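Local coordinates for putative glycosyltransferase (GalT1) (Streptococcus parasanguinis, PDB 4PHR), which binds UDP and is probably a sugar-transferring enzyme, this chain being the GT-D-type domain of a longer protein, at residues 29-33 with 210-214; 118-122 with 225-229; 23-28 with 68-73. All coordinates share one frame. Residue numbers count along the deposited sequence, not the author numbering.

How the interactions relate
Interactions 1 and 2 are buried and meet at the diphosphate of UDP; interaction 3 is partly buried, with several exposed residues at its edge. D225 of interaction 2 makes salt bridges to both R33 (NH2 to OD1, 2.9 Å) and K210 (NZ to OD2, 2.7 Å) of interaction 1, so the two are two halves of one charged site. Interactions 1 and 3 share a sheet instead: strand 30-33 follows helix 17-27 in the chain and lies beside strand 72-76. Interaction 3 carries a hydrogen bond from a tyrosine hydroxyl and apolar packing, without ligand. Interactions 2 and 3, with centres about 17 Å apart, touch where I119 CD1 lies 4.1 Å from I24 CD1.

Interaction 1: 29-33 with 210-214; sequences ASVVR and KVLVA. With UDP (uridine-5'-diphosphate), chain B.
Build 29-33 as an extended chain, strand from S30 onward, and lay one turn of helix, 210-214, against it. The axes approach to 8.0 Å and run nearly antiparallel, at 155°; V32 and K210 are closest, with CA atoms 5.4 Å apart. S30 points its CB toward the helix, 4.0 Å from V213 CG1, its OG being hydrogen-bonded to T217 OG1. V31 turns its side chain away, yet its carbonyl O sits 3.4 Å from V213 CG1. V32 faces the helix again, CG2 at 3.3 Å from K210 CB. R33 (m, t, m) ends the strand and hydrogen-bonds UDP: NH1 to O3B 2.8 Å, NH2 to O3B 3.2 Å, and weakly NH2 to O2A 2.9 Å. K210 (m, p, t, p) donates a hydrogen bond from NZ to UDP O2A (3.0 Å). R33 NH2 and K210 NZ, like charges 3.6 Å apart, are balanced by the phosphates and D225 salt bridges. Strand and helix each supply a cation to this GT-D-type domain's UDP site.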
loop_
_atom_site.group_PDB
_atom_site.type_symbol
_atom_site.label_atom_id
_atom_site.label_comp_id
_atom_site.label_asym_id
_atom_site.label_seq_id
_atom_site.Cartn_x
_atom_site.Cartn_y
_atom_site.Cartn_z
ATOM N N ALA A 29 -13.363 -1.666 -7.318
ATOM C CA ALA A 29 -13.286 -0.851 -6.114
ATOM C C ALA A 29 -11.955 -0.116 -5.979
ATOM O O ALA A 29 -10.913 -0.595 -6.421
ATOM C CB ALA A 29 -13.517 -1.718 -4.887
ATOM N N SER A 30 -12.007 1.051 -5.352
ATOM C CA SER A 30 -10.797 1.673 -4.836
ATOM C C SER A 30 -10.304 0.845 -3.650
ATOM O O SER A 30 -11.050 0.030 -3.098
ATOM C CB SER A 30 -11.078 3.101 -4.384
ATOM O OG SER A 30 -11.326 3.941 -5.495
ATOM N N VAL A 31 -9.058 1.056 -3.245
ATOM C CA VAL A 31 -8.482 0.287 -2.158
ATOM C C VAL A 31 -7.637 1.199 -1.294
ATOM O O VAL A 31 -6.757 1.895 -1.801
ATOM C CB VAL A 31 -7.569 -0.851 -2.672
ATOM C CG1 VAL A 31 -7.026 -1.663 -1.487
ATOM C CG2 VAL A 31 -8.320 -1.750 -3.633
ATOM N N VAL A 32 -7.907 1.192 0.011
ATOM C CA VAL A 32 -7.055 1.883 0.972
ATOM C C VAL A 32 -6.541 0.847 1.970
ATOM O O VAL A 32 -7.306 0.010 2.461
ATOM C CB VAL A 32 -7.820 3.036 1.676
ATOM C CG1 VAL A 32 -9.035 2.523 2.432
ATOM C CG2 VAL A 32 -6.906 3.800 2.598
ATOM N N ARG A 33 -5.242 0.889 2.259
ATOM C CA ARG A 33 -4.630 -0.110 3.142
ATOM C C ARG A 33 -4.098 0.538 4.422
ATOM O O ARG A 33 -3.400 1.545 4.375
ATOM C CB ARG A 33 -3.502 -0.866 2.427
ATOM C CG ARG A 33 -3.888 -1.552 1.097
ATOM C CD ARG A 33 -2.645 -2.146 0.362
ATOM N NE ARG A 33 -1.670 -1.075 0.230
ATOM C CZ ARG A 33 -0.657 -0.825 1.055
ATOM N NH1 ARG A 33 -0.315 -1.680 2.024
ATOM N NH2 ARG A 33 0.048 0.280 0.875
ATOM N N LYS A 210 -3.443 7.054 1.533
ATOM C CA LYS A 210 -4.763 6.649 2.011
ATOM C C LYS A 210 -5.754 7.806 1.899
ATOM O O LYS A 210 -6.919 7.620 1.517
ATOM C CB LYS A 210 -4.691 6.117 3.439
ATOM C CG LYS A 210 -3.888 4.804 3.571
ATOM C CD LYS A 210 -2.401 5.076 3.703
ATOM C CE LYS A 210 -1.558 3.820 3.949
ATOM N NZ LYS A 210 -1.107 3.097 2.725
ATOM N N VAL A 211 -5.292 9.003 2.233
ATOM C CA VAL A 211 -6.143 10.182 2.155
ATOM C C VAL A 211 -6.457 10.478 0.690
ATOM O O VAL A 211 -7.599 10.783 0.335
ATOM C CB VAL A 211 -5.485 11.405 2.822
ATOM C CG1 VAL A 211 -6.440 12.607 2.806
ATOM C CG2 VAL A 211 -5.089 11.067 4.257
ATOM N N LEU A 212 -5.442 10.365 -0.160
ATOM C CA LEU A 212 -5.626 10.595 -1.587
ATOM C C LEU A 212 -6.665 9.632 -2.157
ATOM O O LEU A 212 -7.593 10.050 -2.856
ATOM C CB LEU A 212 -4.294 10.435 -2.328
ATOM C CG LEU A 212 -4.293 10.820 -3.811
ATOM C CD1 LEU A 212 -4.705 12.276 -3.970
ATOM C CD2 LEU A 212 -2.926 10.573 -4.442
ATOM N N VAL A 213 -6.525 8.342 -1.861
ATOM C CA VAL A 213 -7.481 7.359 -2.374
ATOM C C VAL A 213 -8.904 7.658 -1.879
ATOM O O VAL A 213 -9.864 7.613 -2.645
ATOM C CB VAL A 213 -7.050 5.912 -2.023
ATOM C CG1 VAL A 213 -8.191 4.927 -2.273
ATOM C CG2 VAL A 213 -5.804 5.523 -2.832
ATOM N N ALA A 214 -9.035 7.966 -0.594
ATOM C CA ALA A 214 -10.340 8.296 -0.025
ATOM C C ALA A 214 -10.983 9.468 -0.760
ATOM O O ALA A 214 -12.154 9.402 -1.142
ATOM C CB ALA A 214 -10.212 8.594 1.458
HETATM N N1 UDP B . 6.335 7.178 0.069
HETATM C C2 UDP B . 6.599 8.368 -0.564
HETATM N N3 UDP B . 6.429 9.554 0.109
HETATM C C4 UDP B . 5.989 9.563 1.411
HETATM C C5 UDP B . 5.715 8.357 2.057
HETATM C C6 UDP B . 6.037 7.174 1.401
HETATM O O2 UDP B . 7.015 8.381 -1.723
HETATM O O4 UDP B . 5.824 10.656 1.963
HETATM C "C1'" UDP B . 6.447 5.929 -0.699
HETATM C "C2'" UDP B . 7.626 5.019 -0.478
HETATM O "O2'" UDP B . 8.752 5.480 -1.195
HETATM C "C3'" UDP B . 7.085 3.720 -1.034
HETATM C "C4'" UDP B . 5.612 3.782 -0.668
HETATM O "O4'" UDP B . 5.334 5.143 -0.325
HETATM O "O3'" UDP B . 7.199 3.712 -2.440
HETATM C "C5'" UDP B . 5.272 2.854 0.492
HETATM O "O5'" UDP B . 3.900 3.027 0.824
HETATM P PA UDP B . 3.205 2.227 2.036
HETATM O O1A UDP B . 3.797 2.659 3.316
HETATM O O2A UDP B . 1.745 2.438 1.880
HETATM O O3A UDP B . 3.658 0.705 1.718
HETATM P PB UDP B . 3.255 -0.734 2.369
HETATM O O1B UDP B . 4.431 -1.144 3.191
HETATM O O2B UDP B . 3.073 -1.606 1.185
HETATM O O3B UDP B . 2.022 -0.565 3.202
#

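Interaction 2: 118-122 with 225-229; sequences FISRP and DLGHI. With UDP (uridine-5'-diphosphate), chain B.
Two turns pack directly on each other and, beside their junction, offer donors to the beta-phosphate of UDP. Residues 118-120 end a 3-10 segment, with R121 N bonded to F118 O at 2.9 Å; 226-229 make a type II' beta turn closed by I229 N to L226 O at 3.1 Å. S120 and I229 come closest, with CA atoms 4.5 Å apart, and I229 CA gives a CA-H...O contact to S120 O at 3.5 Å. S120, chi1 p, points toward the turn: its CB lies 3.1 Å from L226 O and its OG donates to UDP O2B at 2.7 Å. R121 starts away, but three successive m rotamers curl it back until NH1 is 3.1 Å from UDP O1B and 3.6 Å from H228 ND1; E253 and E232 hold its other nitrogens. H228, chi1 -84°, donates from ND1 to O1B (2.8 Å) and from its backbone N to O2B (2.9 Å), while one ring face lies against UDP C5' and NE2 is hydrogen-bonded to H250. G227 (phi 46°, psi -122°) packs against the diphosphate, CA 3.3 Å from UDP O3A, where a CB would collide with O2B. Away from the ligand, I119 (p, t) sets CD1 4.5 Å from L226 CD2, and I229 (t, p) sets CD1 3.9 Å from P122 CG. The two loops supply part of the diphosphate site, which R33 and K210 help to complete. H228 is the N-cap of helix 229-238 and D225 ends strand 223-225; helix 132-140 packs on P122 and I229, while helix 17-27 and strand 30-33 back I119.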
loop_
_atom_site.group_PDB
_atom_site.type_symbol
_atom_site.label_atom_id
_atom_site.label_comp_id
_atom_site.label_asym_id
_atom_site.label_seq_id
_atom_site.Cartn_x
_atom_site.Cartn_y
_atom_site.Cartn_z
ATOM N N PHE A 118 -1.873 -6.678 2.872
ATOM C CA PHE A 118 -0.777 -7.390 2.220
ATOM C C PHE A 118 -0.984 -7.632 0.720
ATOM O O PHE A 118 -0.206 -8.354 0.099
ATOM C CB PHE A 118 -0.446 -8.698 2.954
ATOM C CG PHE A 118 -0.072 -8.510 4.399
ATOM C CD1 PHE A 118 0.398 -7.290 4.870
ATOM C CD2 PHE A 118 -0.190 -9.567 5.293
ATOM C CE1 PHE A 118 0.740 -7.127 6.206
ATOM C CE2 PHE A 118 0.153 -9.415 6.629
ATOM C CZ PHE A 118 0.628 -8.198 7.086
ATOM N N ILE A 119 -2.002 -7.030 0.108
ATOM C CA ILE A 119 -2.046 -7.078 -1.356
ATOM C C ILE A 119 -0.797 -6.426 -1.963
ATOM O O ILE A 119 -0.424 -6.733 -3.097
ATOM C CB ILE A 119 -3.336 -6.477 -1.987
ATOM C CG1 ILE A 119 -3.505 -5.003 -1.641
ATOM C CG2 ILE A 119 -4.572 -7.280 -1.599
ATOM C CD1 ILE A 119 -4.494 -4.294 -2.545
ATOM N N SER A 120 -0.135 -5.549 -1.203
ATOM C CA SER A 120 1.104 -4.922 -1.671
ATOM C C SER A 120 2.331 -5.724 -1.240
ATOM O O SER A 120 3.448 -5.396 -1.627
ATOM C CB SER A 120 1.230 -3.488 -1.144
ATOM O OG SER A 120 1.326 -3.502 0.273
ATOM N N ARG A 121 2.110 -6.773 -0.441
ATOM C CA ARG A 121 3.199 -7.503 0.223
ATOM C C ARG A 121 3.048 -9.022 0.032
ATOM O O ARG A 121 2.857 -9.767 0.993
ATOM C CB ARG A 121 3.217 -7.161 1.721
ATOM C CG ARG A 121 3.122 -5.668 2.068
ATOM C CD ARG A 121 4.272 -4.857 1.487
ATOM N NE ARG A 121 5.557 -5.440 1.849
ATOM C CZ ARG A 121 6.476 -4.842 2.594
ATOM N NH1 ARG A 121 6.277 -3.612 3.053
ATOM N NH2 ARG A 121 7.609 -5.478 2.858
ATOM N N PRO A 122 3.133 -9.490 -1.217
ATOM C CA PRO A 122 2.716 -10.864 -1.518
ATOM C C PRO A 122 3.841 -11.894 -1.515
ATOM O O PRO A 122 3.632 -12.976 -2.059
ATOM C CB PRO A 122 2.162 -10.746 -2.950
ATOM C CG PRO A 122 2.298 -9.268 -3.341
ATOM C CD PRO A 122 3.349 -8.718 -2.447
ATOM N N ASP A 225 -4.355 1.884 -3.611
ATOM C CA ASP A 225 -3.175 2.079 -2.771
ATOM C C ASP A 225 -2.308 0.818 -2.859
ATOM O O ASP A 225 -2.685 -0.228 -2.318
ATOM C CB ASP A 225 -3.697 2.289 -1.343
ATOM C CG ASP A 225 -2.617 2.275 -0.291
ATOM O OD1 ASP A 225 -1.412 2.252 -0.627
ATOM O OD2 ASP A 225 -3.002 2.322 0.905
ATOM N N LEU A 226 -1.169 0.906 -3.555
ATOM C CA LEU A 226 -0.307 -0.263 -3.770
ATOM C C LEU A 226 1.038 -0.239 -3.037
ATOM O O LEU A 226 1.819 -1.183 -3.159
ATOM C CB LEU A 226 -0.062 -0.500 -5.263
ATOM C CG LEU A 226 -1.242 -1.042 -6.082
ATOM C CD1 LEU A 226 -0.853 -1.194 -7.550
ATOM C CD2 LEU A 226 -1.726 -2.364 -5.497
ATOM N N GLY A 227 1.321 0.836 -2.305
ATOM C CA GLY A 227 2.449 0.862 -1.387
ATOM C C GLY A 227 3.752 0.312 -1.939
ATOM O O GLY A 227 4.258 0.792 -2.952
ATOM N N HIS A 228 4.287 -0.703 -1.262
ATOM C CA HIS A 228 5.616 -1.265 -1.553
ATOM C C HIS A 228 5.621 -2.407 -2.577
ATOM O O HIS A 228 6.551 -3.231 -2.601
ATOM C CB HIS A 228 6.288 -1.712 -0.249
ATOM C CG HIS A 228 6.985 -0.605 0.480
ATOM N ND1 HIS A 228 6.727 -0.301 1.799
ATOM C CD2 HIS A 228 7.952 0.252 0.078
ATOM C CE1 HIS A 228 7.509 0.696 2.180
ATOM N NE2 HIS A 228 8.266 1.047 1.155
ATOM N N ILE A 229 4.600 -2.469 -3.426
ATOM C CA ILE A 229 4.497 -3.575 -4.380
ATOM C C ILE A 229 5.777 -3.751 -5.214
ATOM O O ILE A 229 6.183 -4.874 -5.514
ATOM C CB ILE A 229 3.255 -3.441 -5.314
ATOM C CG1 ILE A 229 3.074 -4.718 -6.132
ATOM C CG2 ILE A 229 3.352 -2.203 -6.201
ATOM C CD1 ILE A 229 2.835 -5.937 -5.269
HETATM N N1 UDP B . 6.335 7.178 0.069
HETATM C C2 UDP B . 6.599 8.368 -0.564
HETATM N N3 UDP B . 6.429 9.554 0.109
HETATM C C4 UDP B . 5.989 9.563 1.411
HETATM C C5 UDP B . 5.715 8.357 2.057
HETATM C C6 UDP B . 6.037 7.174 1.401
HETATM O O2 UDP B . 7.015 8.381 -1.723
HETATM O O4 UDP B . 5.824 10.656 1.963
HETATM C "C1'" UDP B . 6.447 5.929 -0.699
HETATM C "C2'" UDP B . 7.626 5.019 -0.478
HETATM O "O2'" UDP B . 8.752 5.480 -1.195
HETATM C "C3'" UDP B . 7.085 3.720 -1.034
HETATM C "C4'" UDP B . 5.612 3.782 -0.668
HETATM O "O4'" UDP B . 5.334 5.143 -0.325
HETATM O "O3'" UDP B . 7.199 3.712 -2.440
HETATM C "C5'" UDP B . 5.272 2.854 0.492
HETATM O "O5'" UDP B . 3.900 3.027 0.824
HETATM P PA UDP B . 3.205 2.227 2.036
HETATM O O1A UDP B . 3.797 2.659 3.316
HETATM O O2A UDP B . 1.745 2.438 1.880
HETATM O O3A UDP B . 3.658 0.705 1.718
HETATM P PB UDP B . 3.255 -0.734 2.369
HETATM O O1B UDP B . 4.431 -1.144 3.191
HETATM O O2B UDP B . 3.073 -1.606 1.185
HETATM O O3B UDP B . 2.022 -0.565 3.202
#

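Interaction 3: 23-28 with 68-73; sequences YIKHNH and SDEKLL
A helix terminus packs here against the turn leading into a neighbouring strand, in the partly buried region where helix 17-27 lies on the three-stranded parallel sheet. Residues 23-27 are the last turn of helix 17-27, ended by a Schellman motif in which H28, the C' residue, takes positive phi (52°, psi 43°), with A29 N to I24 O and a weak H28 N to K25 O bond (3.3 Å). Opposite, D69 makes an Asx turn: its OD1 accepts from K71 N at 2.9 Å and from L72 N at 3.1 Å, while D69 N bonds to L72 O at 2.9 Å, and the chain then enters strand 72-76. N27 and E70 are paired with CA atoms 5.1 Å apart, I24 and L73 with 7.2 Å. Y23, chi1 t and chi2 -72°, points toward the turn and donates from OH to D69 O at 2.5 Å, a short hydrogen bond near the plane of its ring. L73 (t, p) covers one face of that ring: CD1 is 4.0 Å from the centroid and 14° off the normal, a CH-pi contact. L73 CD2 also meets I24 CG1 at 3.9 Å, and I24 (m, t) continues inward to V31. Backbone hydrogen bonds of S30 with K71 O and with L73 N tie the turn to strand 30-33. This is helix-on-sheet packing across neighbouring parallel strands 30-33 and 72-76, as expected of an alpha/beta fold.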
loop_
_atom_site.group_PDB
_atom_site.type_symbol
_atom_site.label_atom_id
_atom_site.label_comp_id
_atom_site.label_asym_id
_atom_site.label_seq_id
_atom_site.Cartn_x
_atom_site.Cartn_y
_atom_site.Cartn_z
ATOM N N TYR A 23 -12.424 -9.433 -5.006
ATOM C CA TYR A 23 -13.344 -8.389 -4.584
ATOM C C TYR A 23 -13.125 -7.096 -5.372
ATOM O O TYR A 23 -14.068 -6.489 -5.868
ATOM C CB TYR A 23 -13.176 -8.128 -3.087
ATOM C CG TYR A 23 -14.116 -7.095 -2.513
ATOM C CD1 TYR A 23 -13.960 -5.746 -2.799
ATOM C CD2 TYR A 23 -15.146 -7.469 -1.663
ATOM C CE1 TYR A 23 -14.804 -4.799 -2.265
ATOM C CE2 TYR A 23 -16.000 -6.534 -1.126
ATOM C CZ TYR A 23 -15.831 -5.201 -1.428
ATOM O OH TYR A 23 -16.678 -4.265 -0.889
ATOM N N ILE A 24 -11.871 -6.662 -5.458
ATOM C CA ILE A 24 -11.544 -5.413 -6.140
ATOM C C ILE A 24 -11.979 -5.450 -7.604
ATOM O O ILE A 24 -12.564 -4.493 -8.110
ATOM C CB ILE A 24 -10.032 -5.093 -6.033
ATOM C CG1 ILE A 24 -9.630 -4.915 -4.564
ATOM C CG2 ILE A 24 -9.690 -3.852 -6.851
ATOM C CD1 ILE A 24 -8.136 -5.111 -4.287
ATOM N N LYS A 25 -11.693 -6.562 -8.272
ATOM C CA LYS A 25 -12.023 -6.724 -9.688
ATOM C C LYS A 25 -13.514 -6.808 -9.954
ATOM O O LYS A 25 -14.044 -6.107 -10.820
ATOM C CB LYS A 25 -11.362 -7.980 -10.236
ATOM C CG LYS A 25 -9.868 -7.889 -10.291
ATOM C CD LYS A 25 -9.258 -9.228 -10.624
ATOM C CE LYS A 25 -7.745 -9.143 -10.559
ATOM N NZ LYS A 25 -7.109 -10.434 -10.920
ATOM N N HIS A 26 -14.183 -7.688 -9.222
ATOM C CA HIS A 26 -15.616 -7.873 -9.399
ATOM C C HIS A 26 -16.307 -6.528 -9.240
ATOM O O HIS A 26 -17.298 -6.231 -9.907
ATOM C CB HIS A 26 -16.152 -8.872 -8.370
ATOM C CG HIS A 26 -17.635 -9.078 -8.437
ATOM N ND1 HIS A 26 -18.490 -8.657 -7.441
ATOM C CD2 HIS A 26 -18.414 -9.650 -9.385
ATOM C CE1 HIS A 26 -19.732 -8.969 -7.768
ATOM N NE2 HIS A 26 -19.713 -9.571 -8.944
ATOM N N ASN A 27 -15.739 -5.700 -8.374
ATOM C CA ASN A 27 -16.393 -4.471 -7.955
ATOM C C ASN A 27 -15.791 -3.192 -8.540
ATOM O O ASN A 27 -16.388 -2.119 -8.446
ATOM C CB ASN A 27 -16.416 -4.419 -6.428
ATOM C CG ASN A 27 -17.272 -5.525 -5.834
ATOM O OD1 ASN A 27 -18.379 -5.777 -6.306
ATOM N ND2 ASN A 27 -16.760 -6.203 -4.818
ATOM N N HIS A 28 -14.624 -3.318 -9.164
ATOM C CA HIS A 28 -13.878 -2.150 -9.633
ATOM C C HIS A 28 -13.698 -1.148 -8.496
ATOM O O HIS A 28 -13.858 0.062 -8.683
ATOM C CB HIS A 28 -14.584 -1.487 -10.820
ATOM C CG HIS A 28 -14.942 -2.438 -11.919
ATOM N ND1 HIS A 28 -16.240 -2.828 -12.169
ATOM C CD2 HIS A 28 -14.172 -3.084 -12.824
ATOM C CE1 HIS A 28 -16.255 -3.669 -13.187
ATOM N NE2 HIS A 28 -15.013 -3.842 -13.603
ATOM N N SER A 68 -16.512 -0.862 3.930
ATOM C CA SER A 68 -16.141 -1.419 2.635
ATOM C C SER A 68 -17.410 -1.718 1.847
ATOM O O SER A 68 -18.347 -2.335 2.370
ATOM C CB SER A 68 -15.323 -2.705 2.796
ATOM O OG SER A 68 -14.023 -2.442 3.281
ATOM N N ASP A 69 -17.448 -1.265 0.600
ATOM C CA ASP A 69 -18.566 -1.556 -0.297
ATOM C C ASP A 69 -18.034 -1.724 -1.714
ATOM O O ASP A 69 -16.844 -1.965 -1.901
ATOM C CB ASP A 69 -19.637 -0.464 -0.221
ATOM C CG ASP A 69 -19.180 0.859 -0.813
ATOM O OD1 ASP A 69 -17.970 1.024 -1.077
ATOM O OD2 ASP A 69 -20.042 1.742 -1.007
ATOM N N GLU A 70 -18.894 -1.599 -2.715
ATOM C CA GLU A 70 -18.447 -1.836 -4.079
ATOM C C GLU A 70 -17.551 -0.697 -4.589
ATOM O O GLU A 70 -16.859 -0.848 -5.594
ATOM C CB GLU A 70 -19.631 -2.105 -5.015
ATOM C CG GLU A 70 -19.305 -3.116 -6.104
ATOM C CD GLU A 70 -20.527 -3.732 -6.764
ATOM O OE1 GLU A 70 -21.638 -3.631 -6.199
ATOM O OE2 GLU A 70 -20.368 -4.325 -7.853
ATOM N N LYS A 71 -17.546 0.427 -3.877
ATOM C CA LYS A 71 -16.707 1.569 -4.256
ATOM C C LYS A 71 -15.312 1.549 -3.643
ATOM O O LYS A 71 -14.368 2.075 -4.235
ATOM C CB LYS A 71 -17.373 2.889 -3.872
ATOM C CG LYS A 71 -18.691 3.171 -4.571
ATOM C CD LYS A 71 -18.964 4.668 -4.595
ATOM C CE LYS A 71 -20.409 4.977 -4.956
ATOM N NZ LYS A 71 -21.342 4.650 -3.840
ATOM N N LEU A 72 -15.188 0.962 -2.457
ATOM C CA LEU A 72 -13.945 1.046 -1.699
ATOM C C LEU A 72 -13.775 -0.150 -0.782
ATOM O O LEU A 72 -14.683 -0.509 -0.032
ATOM C CB LEU A 72 -13.925 2.323 -0.862
ATOM C CG LEU A 72 -12.726 2.504 0.071
ATOM C CD1 LEU A 72 -11.483 2.777 -0.744
ATOM C CD2 LEU A 72 -12.985 3.636 1.054
ATOM N N LEU A 73 -12.603 -0.766 -0.846
ATOM C CA LEU A 73 -12.220 -1.819 0.077
ATOM C C LEU A 73 -11.227 -1.228 1.072
ATOM O O LEU A 73 -10.178 -0.700 0.678
ATOM C CB LEU A 73 -11.573 -2.976 -0.683
ATOM C CG LEU A 73 -11.172 -4.221 0.114
ATOM C CD1 LEU A 73 -12.384 -4.849 0.791
ATOM C CD2 LEU A 73 -10.471 -5.229 -0.790
#